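Local coordinates for flagellar protein FliT (Bordetella bronchiseptica, PDB 3H3M) that probably serves as an export chaperone in flagellar assembly, keeping the filament-cap protein FliD ready for secretion as FliT proteins do, at residues 35-40 with 44-49; 29-34 with 82-87. All coordinates share one frame; numbering follows the deposited sequence.

Both contacts are buried and share helix 20-39, which packs against a different partner in each. Contact 1 joins the end of that helix to the start of helix 43-63, next to the turn, and is closed by alanine methyls against the branched side chains of L45 and V46. Contact 2 lies nearer the centre of the chain, where helix 20-39 runs alongside helix 72-105, and is held mainly by an amide reaching two hydroxyls. The chemistry thus passes from methyl packing near the hairpin end to polar bonding in the middle. The two touch each other, V46 CG2 lying 3.5 Å from M34 O and H49 CB 3.7 Å from M34 CG, and both reach the second subunit.

Contact 1 (35-40 with 44-49); sequences LAAANA and DLVLNH
A37 meets L45 and V46 in a close helix-helix contact, apolar between its side chains, at the turn of an alpha-alpha hairpin, the first two helices of the up-down-up bundle of this FliT chain. Helix 20-39 ends here, with A40 the first residue to leave helical geometry, and helix 43-63 starts back along it after a very short connection. The axes of the two short segments run nearly antiparallel, at 164°, and approach to 8.4 Å. A37 and A38, with only a methyl each, keep the side of the first helix low, and the CA atoms of A37 and V46 come within 5.7 Å.

The CB of A37 points at the second helix and sits between two branched side chains. L45 lies alongside it, with CG 3.8 Å from A37 CB and CD2 at the same distance. CD1, the other branch, turns instead to its own helix and rests 3.4 Å above the ring plane of H49, towards the rim. H49 in turn packs on L30, R33 and M34 of helix 20-39, so a second layer of side chains continues the seam away from the turn.

V46 does its work through one branch. With CG1 opposite the backbone N (chi1 169°), CG2 falls beside that nitrogen and is directed across at the two alanines. V46 also packs on L96 of the second subunit, while A38 touches V91 of helix 72-105; the hairpin is therefore covered by the third helix and by the neighbouring chain. At the turn itself, the backbone N-H of L45 donates to N42 OD1. V46 CG2 lies 3.4 Å from both A37 CB and A38 N, and 4.1 Å from A38 CB.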
loop_
_atom_site.group_PDB
_atom_site.type_symbol
_atom_site.label_atom_id
_atom_site.label_comp_id
_atom_site.label_asym_id
_atom_site.label_seq_id
_atom_site.Cartn_x
_atom_site.Cartn_y
_atom_site.Cartn_z
ATOM N N LEU A 35 4.650 -8.392 4.500
ATOM C CA LEU A 35 5.219 -9.196 3.386
ATOM C C LEU A 35 5.693 -10.587 3.824
ATOM O O LEU A 35 5.395 -11.541 3.141
ATOM C CB LEU A 35 6.358 -8.474 2.688
ATOM C CG LEU A 35 6.874 -9.078 1.375
ATOM C CD1 LEU A 35 5.730 -9.556 0.466
ATOM C CD2 LEU A 35 7.801 -8.082 0.636
ATOM N N ALA A 36 6.414 -10.682 4.942
ATOM C CA ALA A 36 6.825 -11.976 5.482
ATOM C C ALA A 36 5.632 -12.915 5.808
ATOM O O ALA A 36 5.661 -14.077 5.455
ATOM C CB ALA A 36 7.775 -11.795 6.740
ATOM N N ALA A 37 4.611 -12.424 6.491
ATOM C CA ALA A 37 3.372 -13.174 6.678
ATOM C C ALA A 37 2.697 -13.617 5.369
ATOM O O ALA A 37 2.253 -14.749 5.234
ATOM C CB ALA A 37 2.367 -12.325 7.511
ATOM N N ALA A 38 2.522 -12.698 4.447
ATOM C CA ALA A 38 1.966 -13.021 3.126
ATOM C C ALA A 38 2.779 -14.129 2.426
ATOM O O ALA A 38 2.240 -15.066 1.845
ATOM C CB ALA A 38 1.960 -11.774 2.268
ATOM N N ASN A 39 4.084 -13.991 2.471
ATOM C CA ASN A 39 4.978 -15.019 2.021
ATOM C C ASN A 39 4.655 -16.432 2.600
ATOM O O ASN A 39 4.829 -17.433 1.904
ATOM C CB ASN A 39 6.436 -14.625 2.351
ATOM C CG ASN A 39 7.445 -15.413 1.534
ATOM O OD1 ASN A 39 7.058 -16.266 0.729
ATOM N ND2 ASN A 39 8.749 -15.119 1.717
ATOM N N ALA A 40 4.202 -16.480 3.855
ATOM C CA ALA A 40 3.966 -17.725 4.578
ATOM C C ALA A 40 2.491 -18.039 4.504
ATOM O O ALA A 40 2.034 -18.903 5.226
ATOM C CB ALA A 40 4.372 -17.598 6.081
ATOM N N ASP A 44 -4.168 -14.053 8.226
ATOM C CA ASP A 44 -4.701 -13.481 9.476
ATOM C C ASP A 44 -3.680 -12.636 10.239
ATOM O O ASP A 44 -4.050 -11.654 10.890
ATOM C CB ASP A 44 -5.274 -14.586 10.395
ATOM C CG ASP A 44 -6.699 -14.968 10.022
ATOM O OD1 ASP A 44 -7.412 -14.101 9.426
ATOM O OD2 ASP A 44 -7.119 -16.114 10.296
ATOM N N LEU A 45 -2.415 -12.989 10.115
ATOM C CA LEU A 45 -1.347 -12.184 10.633
ATOM C C LEU A 45 -1.239 -10.920 9.815
ATOM O O LEU A 45 -1.192 -9.798 10.370
ATOM C CB LEU A 45 -0.010 -12.974 10.643
ATOM C CG LEU A 45 1.223 -12.238 11.138
ATOM C CD1 LEU A 45 0.977 -11.452 12.461
ATOM C CD2 LEU A 45 2.358 -13.245 11.237
ATOM N N VAL A 46 -1.268 -11.057 8.494
ATOM C CA VAL A 46 -1.167 -9.872 7.634
ATOM C C VAL A 46 -2.227 -8.877 8.076
ATOM O O VAL A 46 -1.919 -7.697 8.274
ATOM C CB VAL A 46 -1.362 -10.210 6.146
ATOM C CG1 VAL A 46 -1.523 -8.952 5.348
ATOM C CG2 VAL A 46 -0.200 -11.062 5.634
ATOM N N LEU A 47 -3.468 -9.361 8.249
ATOM C CA LEU A 47 -4.575 -8.517 8.714
ATOM C C LEU A 47 -4.327 -7.951 10.106
ATOM O O LEU A 47 -4.681 -6.831 10.397
ATOM C CB LEU A 47 -5.865 -9.327 8.804
ATOM C CG LEU A 47 -6.825 -9.276 7.623
ATOM C CD1 LEU A 47 -8.079 -10.070 8.017
ATOM C CD2 LEU A 47 -7.136 -7.841 7.157
ATOM N N ASN A 48 -3.755 -8.771 10.987
ATOM C CA ASN A 48 -3.494 -8.297 12.321
ATOM C C ASN A 48 -2.478 -7.152 12.311
ATOM O O ASN A 48 -2.613 -6.210 13.069
ATOM C CB ASN A 48 -3.027 -9.411 13.221
ATOM C CG ASN A 48 -2.577 -8.891 14.537
ATOM O OD1 ASN A 48 -3.383 -8.555 15.392
ATOM N ND2 ASN A 48 -1.272 -8.766 14.699
ATOM N N HIS A 49 -1.487 -7.236 11.413
ATOM C CA HIS A 49 -0.498 -6.139 11.215
ATOM C C HIS A 49 -1.152 -4.840 10.725
ATOM O O HIS A 49 -0.657 -3.754 10.980
ATOM C CB HIS A 49 0.540 -6.532 10.190
ATOM C CG HIS A 49 1.544 -7.503 10.678
ATOM N ND1 HIS A 49 2.201 -7.349 11.873
ATOM C CD2 HIS A 49 2.086 -8.592 10.088
ATOM C CE1 HIS A 49 3.079 -8.329 12.020
ATOM N NE2 HIS A 49 3.022 -9.108 10.957
#

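Contact 2 (29-34 with 82-87); sequences NLTSRM and VRILEN
The carboxamide of N87 reaches T31 and S32 through its nitrogen, with one hydroxyl in its plane and the other off it. T31 OG1 lies only 5° out of the amide plane and takes a nearly straight bond from ND2, 3.2 Å long with an N-H...O angle of 170°. S32 OG is tilted from the plane and accepts the other N-H at 3.0 Å, in a more bent bond. On the far side of helix 29-34, the guanidinium of R33 has L30 CA over one face and N29 CB at its edge.

Both hydroxyls turn back to their own helix as well: T31 OG1 is hydrogen-bonded to the carbonyls of I27 and A28, and S32 OG to that of A28. This polar cluster spans the first and third helices of a three-helix up-down-up bundle, which run in roughly the same direction, their segment axes 8.9 Å apart.

The threonine hydroxyl stands between its backbone N and carbonyl carbon (chi1 57°), which places CG2 beside the nitrogen and towards I84. T31 CG2 meets I84 CG2 at 4.1 Å; separately, T31 CB packs 3.8 Å from N87 CB. T31 also touches Y53 of helix 43-63, while E86 forms a salt bridge with R61 of the second subunit.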
loop_
_atom_site.group_PDB
_atom_site.type_symbol
_atom_site.label_atom_id
_atom_site.label_comp_id
_atom_site.label_asym_id
_atom_site.label_seq_id
_atom_site.Cartn_x
_atom_site.Cartn_y
_atom_site.Cartn_z
ATOM N N ASN A 29 8.839 -0.787 8.118
ATOM C CA ASN A 29 9.195 -2.021 8.843
ATOM C C ASN A 29 7.978 -2.915 8.957
ATOM O O ASN A 29 8.050 -4.133 8.709
ATOM C CB ASN A 29 9.839 -1.724 10.220
ATOM C CG ASN A 29 11.208 -1.019 10.087
ATOM O OD1 ASN A 29 11.892 -1.150 9.050
ATOM N ND2 ASN A 29 11.602 -0.260 11.132
ATOM N N LEU A 30 6.852 -2.286 9.275
ATOM C CA LEU A 30 5.603 -2.985 9.414
ATOM C C LEU A 30 5.170 -3.644 8.110
ATOM O O LEU A 30 4.774 -4.785 8.112
ATOM C CB LEU A 30 4.527 -2.032 9.891
ATOM C CG LEU A 30 3.196 -2.725 10.081
ATOM C CD1 LEU A 30 3.261 -3.882 11.062
ATOM C CD2 LEU A 30 2.190 -1.697 10.508
ATOM N N THR A 31 5.288 -2.922 6.997
ATOM C CA THR A 31 4.909 -3.462 5.681
ATOM C C THR A 31 5.819 -4.619 5.266
ATOM O O THR A 31 5.375 -5.519 4.555
ATOM C CB THR A 31 4.835 -2.355 4.592
ATOM O OG1 THR A 31 6.091 -1.675 4.513
ATOM C CG2 THR A 31 3.745 -1.369 4.920
ATOM N N SER A 32 7.068 -4.612 5.753
ATOM C CA SER A 32 7.992 -5.725 5.532
ATOM C C SER A 32 7.566 -6.966 6.356
ATOM O O SER A 32 7.642 -8.111 5.879
ATOM C CB SER A 32 9.441 -5.313 5.853
ATOM O OG SER A 32 9.966 -4.360 4.914
ATOM N N ARG A 33 7.116 -6.746 7.586
ATOM C CA ARG A 33 6.496 -7.829 8.363
ATOM C C ARG A 33 5.252 -8.339 7.643
ATOM O O ARG A 33 5.026 -9.556 7.567
ATOM C CB ARG A 33 6.147 -7.361 9.789
ATOM C CG ARG A 33 7.302 -7.542 10.791
ATOM C CD ARG A 33 6.994 -6.933 12.125
ATOM N NE ARG A 33 7.363 -5.522 12.100
ATOM C CZ ARG A 33 6.805 -4.536 12.821
ATOM N NH1 ARG A 33 5.805 -4.780 13.692
ATOM N NH2 ARG A 33 7.265 -3.274 12.656
HETATM N N MSE A 34 4.451 -7.449 7.061
HETATM C CA MSE A 34 3.245 -7.945 6.381
HETATM C C MSE A 34 3.646 -8.839 5.239
HETATM O O MSE A 34 3.041 -9.890 5.027
HETATM C CB MSE A 34 2.374 -6.853 5.821
HETATM C CG MSE A 34 1.895 -5.928 6.819
HETATM SE SE MSE A 34 0.557 -4.788 5.967
HETATM C CE MSE A 34 1.714 -3.849 4.646
ATOM N N VAL A 82 9.055 4.260 -1.613
ATOM C CA VAL A 82 9.197 3.253 -2.664
ATOM C C VAL A 82 9.133 1.870 -2.036
ATOM O O VAL A 82 8.480 0.978 -2.561
ATOM C CB VAL A 82 10.500 3.397 -3.407
ATOM C CG1 VAL A 82 10.860 2.095 -4.018
ATOM C CG2 VAL A 82 10.377 4.493 -4.457
ATOM N N ARG A 83 9.797 1.720 -0.894
ATOM C CA ARG A 83 9.811 0.454 -0.160
ATOM C C ARG A 83 8.423 0.049 0.382
ATOM O O ARG A 83 8.052 -1.143 0.310
ATOM C CB ARG A 83 10.804 0.529 0.985
ATOM C CG ARG A 83 10.814 -0.720 1.908
ATOM C CD ARG A 83 11.151 -2.094 1.160
ATOM N NE ARG A 83 12.348 -2.023 0.288
ATOM C CZ ARG A 83 13.606 -2.354 0.638
ATOM N NH1 ARG A 83 13.888 -2.810 1.856
ATOM N NH2 ARG A 83 14.599 -2.239 -0.244
ATOM N N ILE A 84 7.691 1.023 0.943
ATOM C CA ILE A 84 6.342 0.767 1.481
ATOM C C ILE A 84 5.413 0.372 0.342
ATOM O O ILE A 84 4.650 -0.586 0.438
ATOM C CB ILE A 84 5.734 2.045 2.145
ATOM C CG1 ILE A 84 6.489 2.474 3.412
ATOM C CG2 ILE A 84 4.255 1.873 2.486
ATOM C CD1 ILE A 84 6.224 3.933 3.792
ATOM N N LEU A 85 5.439 1.143 -0.737
ATOM C CA LEU A 85 4.619 0.812 -1.888
ATOM C C LEU A 85 5.000 -0.563 -2.495
ATOM O O LEU A 85 4.122 -1.359 -2.820
ATOM C CB LEU A 85 4.695 1.914 -2.941
ATOM C CG LEU A 85 4.149 3.327 -2.581
ATOM C CD1 LEU A 85 4.424 4.338 -3.744
ATOM C CD2 LEU A 85 2.674 3.337 -2.133
ATOM N N GLU A 86 6.291 -0.840 -2.668
ATOM C CA GLU A 86 6.737 -2.144 -3.186
ATOM C C GLU A 86 6.257 -3.300 -2.295
ATOM O O GLU A 86 5.862 -4.376 -2.774
ATOM C CB GLU A 86 8.262 -2.219 -3.263
ATOM C CG GLU A 86 8.903 -1.498 -4.412
ATOM C CD GLU A 86 10.433 -1.721 -4.470
ATOM O OE1 GLU A 86 11.045 -2.092 -3.435
ATOM O OE2 GLU A 86 11.005 -1.515 -5.570
ATOM N N ASN A 87 6.293 -3.078 -0.990
ATOM C CA ASN A 87 5.793 -4.077 -0.047
ATOM C C ASN A 87 4.313 -4.307 -0.146
ATOM O O ASN A 87 3.842 -5.452 -0.119
ATOM C CB ASN A 87 6.187 -3.706 1.365
ATOM C CG ASN A 87 7.612 -4.043 1.659
ATOM O OD1 ASN A 87 8.241 -4.847 0.931
ATOM N ND2 ASN A 87 8.156 -3.450 2.746
#